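Local coordinates for putative Acetyltransferase from the GNAT family (Novosphingobium aromaticivorans DSM 12444, PDB 3EC4), which probably transfers an acyl group, perhaps acetyl from acetyl-CoA as in other GNAT enzymes, to an acceptor that is not established here, at residues E111-P123 against V160-R172. Numbering follows the deposited sequence. Where two conformers were deposited one is given.
Sequences EMTALALATEPGP and VSGVCTWPEYRGR
Leu115 drives its CD1 methyl squarely onto one face of the Trp166 indole, where the helix 109-118 of this GNAT fold packs against the end of strand 157-165. CD1 sits 3.5 Å from the centroid of the five-membered ring, 2° off its normal, a CH-pi contact. With CG anti to the backbone N (chi1 173°), Leu115 reaches across to the strand. This inner part is tight: Ala118 CB comes obliquely to 3.3 Å from Trp166 CZ3, and Cys164 CB lies 3.1 Å from Thr119 OG1. In the conformer given, Cys164 SG points between Leu115 CG and Thr119, with Pro121 CB closing on the same sulfur. Toward the solvent-exposed margin the packing thins. Ala114 CB stays 4.1 Å from Trp166 CZ2, and Thr119 CG2 lies at the edge of the exposed Arg170 guanidinium, which grips Thr165 O with both NE and NH2. No direct hydrogen bond joins the two segments. With an alanine at Trp166, Leu115 CD1 would probably lose the aromatic face it rests on, and a gap is likely to open beside Ala114 and Ala118. At the helix end, Thr119 OG1 turns back to Leu115 O, 2.7 Å away and above the carbonyl plane.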
ATOM      1  N   GLU A 111      19.273   1.170   1.094  1.00 27.80           N
ATOM      2  CA  GLU A 111      18.939   0.436   2.312  1.00 27.68           C
ATOM      3  C   GLU A 111      17.468   0.112   2.449  1.00 27.45           C
ATOM      4  O   GLU A 111      17.133  -0.955   2.977  1.00 30.81           O
ATOM      5  CB  GLU A 111      19.409   1.203   3.544  1.00 28.27           C
ATOM      6  CG  GLU A 111      20.890   1.148   3.698  1.00 29.56           C
ATOM      7  CD  GLU A 111      21.401   2.082   4.767  1.00 39.54           C
ATOM      8  OE1 GLU A 111      21.454   3.334   4.509  1.00 36.41           O
ATOM      9  OE2 GLU A 111      21.746   1.559   5.861  1.00 36.86           O
HETATM   10  N   MSE A 112      16.591   1.024   2.000  1.00 24.93           N
HETATM   11  CA  MSE A 112      15.136   0.796   1.970  1.00 27.85           C
HETATM   12  C   MSE A 112      14.800  -0.328   1.019  1.00 28.46           C
HETATM   13  O   MSE A 112      14.001  -1.219   1.304  1.00 29.13           O
HETATM   14  CB  MSE A 112      14.431   2.067   1.499  1.00 27.61           C
HETATM   15  CG  MSE A 112      14.476   3.228   2.579  1.00 22.10           C
HETATM   16 SE   MSE A 112      13.896   4.923   1.772  0.75 28.48          SE
HETATM   17  CE  MSE A 112      12.025   4.610   1.788  1.00 22.20           C
ATOM     18  N   THR A 113      15.445  -0.283  -0.132  1.00 29.36           N
ATOM     19  CA  THR A 113      15.280  -1.347  -1.120  1.00 28.50           C
ATOM     20  C   THR A 113      15.704  -2.727  -0.622  1.00 28.19           C
ATOM     21  O   THR A 113      14.984  -3.709  -0.827  1.00 31.61           O
ATOM     22  CB  THR A 113      15.991  -0.947  -2.403  1.00 28.72           C
ATOM     23  OG1 THR A 113      15.264   0.141  -2.979  1.00 31.81           O
ATOM     24  CG2 THR A 113      16.016  -2.144  -3.377  1.00 32.60           C
ATOM     25  N   ALA A 114      16.862  -2.838   0.008  1.00 28.59           N
ATOM     26  CA  ALA A 114      17.306  -4.119   0.564  1.00 30.09           C
ATOM     27  C   ALA A 114      16.281  -4.638   1.569  1.00 32.81           C
ATOM     28  O   ALA A 114      15.907  -5.812   1.536  1.00 31.37           O
ATOM     29  CB  ALA A 114      18.611  -3.997   1.240  1.00 27.38           C
ATOM     30  N   LEU A 115      15.874  -3.764   2.490  1.00 30.19           N
ATOM     31  CA  LEU A 115      14.878  -4.148   3.533  1.00 29.70           C
ATOM     32  C   LEU A 115      13.566  -4.617   2.918  1.00 31.90           C
ATOM     33  O   LEU A 115      13.069  -5.715   3.257  1.00 33.93           O
ATOM     34  CB  LEU A 115      14.663  -2.977   4.504  1.00 31.23           C
ATOM     35  CG  LEU A 115      13.557  -3.080   5.565  1.00 26.00           C
ATOM     36  CD1 LEU A 115      13.742  -4.265   6.536  1.00 25.90           C
ATOM     37  CD2 LEU A 115      13.547  -1.706   6.349  1.00 24.96           C
ATOM     38  N   ALA A 116      13.031  -3.829   1.977  1.00 31.06           N
ATOM     39  CA  ALA A 116      11.801  -4.141   1.347  1.00 31.05           C
ATOM     40  C   ALA A 116      11.837  -5.479   0.587  1.00 37.67           C
ATOM     41  O   ALA A 116      10.912  -6.299   0.701  1.00 38.32           O
ATOM     42  CB  ALA A 116      11.384  -3.029   0.409  1.00 32.76           C
ATOM     43  N   LEU A 117      12.894  -5.709  -0.179  1.00 38.96           N
ATOM     44  CA  LEU A 117      12.990  -6.938  -0.971  1.00 39.75           C
ATOM     45  C   LEU A 117      13.144  -8.195  -0.084  1.00 39.36           C
ATOM     46  O   LEU A 117      12.706  -9.272  -0.480  1.00 41.30           O
ATOM     47  CB  LEU A 117      14.112  -6.821  -2.016  1.00 41.78           C
ATOM     48  CG  LEU A 117      13.914  -5.721  -3.094  1.00 49.40           C
ATOM     49  CD1 LEU A 117      15.096  -5.696  -4.088  1.00 48.28           C
ATOM     50  CD2 LEU A 117      12.585  -5.874  -3.848  1.00 53.89           C
ATOM     51  N   ALA A 118      13.722  -8.044   1.107  1.00 35.55           N
ATOM     52  CA  ALA A 118      13.950  -9.117   2.064  1.00 35.89           C
ATOM     53  C   ALA A 118      12.745  -9.452   2.987  1.00 38.41           C
ATOM     54  O   ALA A 118      12.732 -10.493   3.640  1.00 38.51           O
ATOM     55  CB  ALA A 118      15.103  -8.748   2.949  1.00 34.57           C
ATOM     56  N   THR A 119      11.792  -8.540   3.098  1.00 37.71           N
ATOM     57  CA  THR A 119      10.714  -8.694   4.085  1.00 38.81           C
ATOM     58  C   THR A 119       9.411  -8.684   3.321  1.00 40.65           C
ATOM     59  O   THR A 119       9.403  -8.924   2.130  1.00 42.12           O
ATOM     60  CB  THR A 119      10.765  -7.581   5.154  1.00 37.45           C
ATOM     61  OG1 THR A 119      10.711  -6.304   4.510  1.00 32.55           O
ATOM     62  CG2 THR A 119      12.062  -7.694   5.972  1.00 31.73           C
ATOM     63  N   GLU A 120       8.307  -8.387   3.991  1.00 43.42           N
ATOM     64  CA  GLU A 120       7.005  -8.388   3.334  1.00 45.15           C
ATOM     65  C   GLU A 120       6.315  -7.013   3.481  1.00 46.51           C
ATOM     66  O   GLU A 120       5.308  -6.888   4.189  1.00 46.91           O
ATOM     67  CB  GLU A 120       6.140  -9.528   3.905  1.00 44.80           C
ATOM     68  CG  GLU A 120       6.694 -10.931   3.601  1.00 44.48           C
ATOM     69  CD  GLU A 120       6.038 -12.031   4.426  1.00 47.29           C
ATOM     70  OE1 GLU A 120       5.104 -11.742   5.219  1.00 47.64           O
ATOM     71  OE2 GLU A 120       6.494 -13.186   4.303  1.00 49.85           O
ATOM     72  N   PRO A 121       6.856  -5.978   2.795  1.00 47.76           N
ATOM     73  CA  PRO A 121       6.309  -4.613   2.834  1.00 48.62           C
ATOM     74  C   PRO A 121       5.150  -4.401   1.850  1.00 47.84           C
ATOM     75  O   PRO A 121       4.589  -3.271   1.770  1.00 46.95           O
ATOM     76  CB  PRO A 121       7.503  -3.750   2.362  1.00 47.81           C
ATOM     77  CG  PRO A 121       8.248  -4.618   1.432  1.00 49.46           C
ATOM     78  CD  PRO A 121       8.028  -6.067   1.894  1.00 49.70           C
ATOM     79  N   GLY A 122       4.820  -5.454   1.104  1.00 43.67           N
ATOM     80  CA  GLY A 122       4.033  -5.300  -0.118  1.00 46.10           C
ATOM     81  C   GLY A 122       4.935  -5.035  -1.325  1.00 45.62           C
ATOM     82  O   GLY A 122       6.182  -5.161  -1.222  1.00 46.67           O
ATOM     83  N   PRO A 123       4.329  -4.663  -2.472  1.00 42.93           N
ATOM     84  CA  PRO A 123       5.117  -4.413  -3.670  1.00 41.26           C
ATOM     85  C   PRO A 123       6.154  -3.314  -3.393  1.00 40.94           C
ATOM     86  O   PRO A 123       5.960  -2.426  -2.557  1.00 44.41           O
ATOM     87  CB  PRO A 123       4.100  -3.893  -4.661  1.00 40.04           C
ATOM     88  CG  PRO A 123       2.814  -4.377  -4.175  1.00 43.52           C
ATOM     89  CD  PRO A 123       2.908  -4.388  -2.697  1.00 42.72           C
ATOM     90  N   VAL A 160      -1.473   3.937   4.912  1.00 25.98           N
ATOM     91  CA  VAL A 160      -0.261   3.420   5.566  1.00 25.25           C
ATOM     92  C   VAL A 160       0.244   2.142   4.888  1.00 25.56           C
ATOM     93  O   VAL A 160      -0.520   1.205   4.700  1.00 27.61           O
ATOM     94  CB  VAL A 160      -0.523   3.123   7.049  1.00 23.33           C
ATOM     95  CG1 VAL A 160       0.770   2.675   7.711  1.00 26.88           C
ATOM     96  CG2 VAL A 160      -1.095   4.425   7.727  1.00 26.09           C
ATOM     97  N   SER A 161       1.515   2.145   4.465  1.00 26.97           N
ATOM     98  CA  SER A 161       2.103   1.039   3.660  1.00 31.49           C
ATOM     99  C   SER A 161       3.622   0.922   3.905  1.00 34.25           C
ATOM    100  O   SER A 161       4.251   1.804   4.517  1.00 31.10           O
ATOM    101  CB  SER A 161       1.823   1.191   2.154  1.00 34.76           C
ATOM    102  OG  SER A 161       1.981  -0.051   1.445  1.00 38.21           O
ATOM    103  N   GLY A 162       4.184  -0.204   3.472  1.00 35.78           N
ATOM    104  CA  GLY A 162       5.631  -0.400   3.501  1.00 35.13           C
ATOM    105  C   GLY A 162       6.181  -0.627   4.893  1.00 34.16           C
ATOM    106  O   GLY A 162       7.358  -0.317   5.142  1.00 32.78           O
ATOM    107  N   VAL A 163       5.359  -1.188   5.797  1.00 30.41           N
ATOM    108  CA  VAL A 163       5.804  -1.392   7.187  1.00 33.55           C
ATOM    109  C   VAL A 163       6.635  -2.676   7.233  1.00 34.40           C
ATOM    110  O   VAL A 163       6.107  -3.777   7.082  1.00 32.91           O
ATOM    111  CB  VAL A 163       4.632  -1.527   8.173  1.00 34.09           C
ATOM    112  CG1 VAL A 163       5.175  -1.701   9.587  1.00 34.60           C
ATOM    113  CG2 VAL A 163       3.682  -0.277   8.080  1.00 32.78           C
ATOM    114  N   CYS A 164       7.928  -2.564   7.464  0.50 31.07           N
ATOM    115  CA  CYS A 164       8.714  -3.780   7.527  0.50 28.59           C
ATOM    116  C   CYS A 164       9.955  -3.577   8.334  0.50 28.94           C
ATOM    117  O   CYS A 164      10.516  -2.469   8.365  0.50 26.73           O
ATOM    118  CB  CYS A 164       9.088  -4.200   6.134  0.50 29.98           C
ATOM    119  SG  CYS A 164      10.042  -2.913   5.357  0.50 26.26           S
ATOM    120  N   THR A 165      10.400  -4.687   8.918  1.00 28.72           N
ATOM    121  CA  THR A 165      11.435  -4.721   9.934  1.00 28.79           C
ATOM    122  C   THR A 165      12.317  -5.915   9.596  1.00 29.39           C
ATOM    123  O   THR A 165      11.786  -6.987   9.273  1.00 28.21           O
ATOM    124  CB  THR A 165      10.842  -4.918  11.370  1.00 26.76           C
ATOM    125  OG1 THR A 165       9.861  -3.894  11.653  1.00 32.18           O
ATOM    126  CG2 THR A 165      11.932  -4.883  12.428  1.00 24.80           C
ATOM    127  N   TRP A 166      13.641  -5.739   9.614  1.00 27.85           N
ATOM    128  CA  TRP A 166      14.540  -6.904   9.429  1.00 28.75           C
ATOM    129  C   TRP A 166      14.209  -7.876  10.563  1.00 27.24           C
ATOM    130  O   TRP A 166      13.969  -7.458  11.681  1.00 28.87           O
ATOM    131  CB  TRP A 166      16.024  -6.527   9.571  1.00 29.25           C
ATOM    132  CG  TRP A 166      16.557  -5.703   8.444  1.00 29.01           C
ATOM    133  CD1 TRP A 166      16.830  -4.343   8.461  1.00 31.43           C
ATOM    134  CD2 TRP A 166      16.851  -6.149   7.129  1.00 25.15           C
ATOM    135  NE1 TRP A 166      17.260  -3.940   7.217  1.00 33.25           N
ATOM    136  CE2 TRP A 166      17.311  -5.031   6.395  1.00 31.64           C
ATOM    137  CE3 TRP A 166      16.763  -7.383   6.488  1.00 27.91           C
ATOM    138  CZ2 TRP A 166      17.695  -5.126   5.063  1.00 33.61           C
ATOM    139  CZ3 TRP A 166      17.139  -7.470   5.173  1.00 32.61           C
ATOM    140  CH2 TRP A 166      17.625  -6.358   4.484  1.00 30.25           C
ATOM    141  N   PRO A 167      14.244  -9.184  10.279  1.00 28.14           N
ATOM    142  CA  PRO A 167      14.012 -10.205  11.304  1.00 28.26           C
ATOM    143  C   PRO A 167      14.820 -10.013  12.558  1.00 29.00           C
ATOM    144  O   PRO A 167      14.249 -10.135  13.665  1.00 31.66           O
ATOM    145  CB  PRO A 167      14.391 -11.495  10.599  1.00 28.50           C
ATOM    146  CG  PRO A 167      14.115 -11.249   9.195  1.00 31.65           C
ATOM    147  CD  PRO A 167      14.473  -9.782   8.964  1.00 25.93           C
ATOM    148  N   GLU A 168      16.097  -9.652  12.432  1.00 27.64           N
ATOM    149  CA  GLU A 168      16.945  -9.469  13.591  1.00 28.84           C
ATOM    150  C   GLU A 168      16.554  -8.298  14.510  1.00 26.54           C
ATOM    151  O   GLU A 168      17.041  -8.231  15.657  1.00 30.35           O
ATOM    152  CB  GLU A 168      18.429  -9.367  13.201  1.00 30.58           C
ATOM    153  CG  GLU A 168      18.773  -8.247  12.251  1.00 29.16           C
ATOM    154  CD  GLU A 168      18.756  -8.636  10.790  1.00 28.61           C
ATOM    155  OE1 GLU A 168      17.863  -9.428  10.365  1.00 27.94           O
ATOM    156  OE2 GLU A 168      19.603  -8.076  10.041  1.00 29.65           O
ATOM    157  N   TYR A 169      15.701  -7.387  14.026  1.00 28.65           N
ATOM    158  CA  TYR A 169      15.194  -6.288  14.859  1.00 29.19           C
ATOM    159  C   TYR A 169      13.710  -6.398  15.226  1.00 29.87           C
ATOM    160  O   TYR A 169      13.094  -5.419  15.713  1.00 29.30           O
ATOM    161  CB  TYR A 169      15.429  -4.937  14.185  1.00 30.13           C
ATOM    162  CG  TYR A 169      16.868  -4.753  13.797  1.00 29.69           C
ATOM    163  CD1 TYR A 169      17.876  -4.709  14.759  1.00 36.53           C
ATOM    164  CD2 TYR A 169      17.219  -4.644  12.469  1.00 29.63           C
ATOM    165  CE1 TYR A 169      19.219  -4.565  14.374  1.00 43.21           C
ATOM    166  CE2 TYR A 169      18.543  -4.481  12.075  1.00 33.39           C
ATOM    167  CZ  TYR A 169      19.532  -4.453  13.019  1.00 35.22           C
ATOM    168  OH  TYR A 169      20.819  -4.300  12.576  1.00 40.86           O
ATOM    169  N   ARG A 170      13.134  -7.558  14.984  1.00 28.83           N
ATOM    170  CA  ARG A 170      11.723  -7.788  15.302  1.00 29.50           C
ATOM    171  C   ARG A 170      11.531  -8.006  16.793  1.00 30.70           C
ATOM    172  O   ARG A 170      12.490  -8.244  17.542  1.00 29.52           O
ATOM    173  CB  ARG A 170      11.155  -8.919  14.465  1.00 29.83           C
ATOM    174  CG  ARG A 170      10.932  -8.462  13.065  1.00 30.06           C
ATOM    175  CD  ARG A 170      10.412  -9.535  12.202  1.00 30.81           C
ATOM    176  NE  ARG A 170      10.476  -9.120  10.800  1.00 31.68           N
ATOM    177  CZ  ARG A 170      10.321  -9.929   9.758  1.00 34.38           C
ATOM    178  NH1 ARG A 170      10.070 -11.222   9.942  1.00 35.56           N
ATOM    179  NH2 ARG A 170      10.414  -9.450   8.529  1.00 33.58           N
ATOM    180  N   GLY A 171      10.284  -7.840  17.232  1.00 32.66           N
ATOM    181  CA  GLY A 171       9.941  -8.014  18.626  1.00 33.87           C
ATOM    182  C   GLY A 171      10.422  -6.904  19.516  1.00 33.56           C
ATOM    183  O   GLY A 171      10.470  -7.097  20.737  1.00 34.34           O
ATOM    184  N   ARG A 172      10.738  -5.728  18.942  1.00 28.69           N
ATOM    185  CA  ARG A 172      11.161  -4.553  19.744  1.00 29.00           C
ATOM    186  C   ARG A 172      10.186  -3.371  19.679  1.00 27.11           C
ATOM    187  O   ARG A 172      10.497  -2.299  20.155  1.00 31.15           O
ATOM    188  CB  ARG A 172      12.497  -4.010  19.251  1.00 28.57           C
ATOM    189  CG  ARG A 172      13.571  -5.047  19.176  1.00 35.20           C
ATOM    190  CD  ARG A 172      14.899  -4.385  18.978  1.00 34.41           C
ATOM    191  NE  ARG A 172      15.863  -5.390  18.559  1.00 39.89           N
ATOM    192  CZ  ARG A 172      17.180  -5.215  18.551  1.00 41.64           C
ATOM    193  NH1 ARG A 172      17.709  -4.073  18.950  1.00 40.02           N
ATOM    194  NH2 ARG A 172      17.959  -6.196  18.124  1.00 48.99           N
TER
HETATM  195  O   HOH W   1      18.496  -2.015   4.690  1.00 22.89           O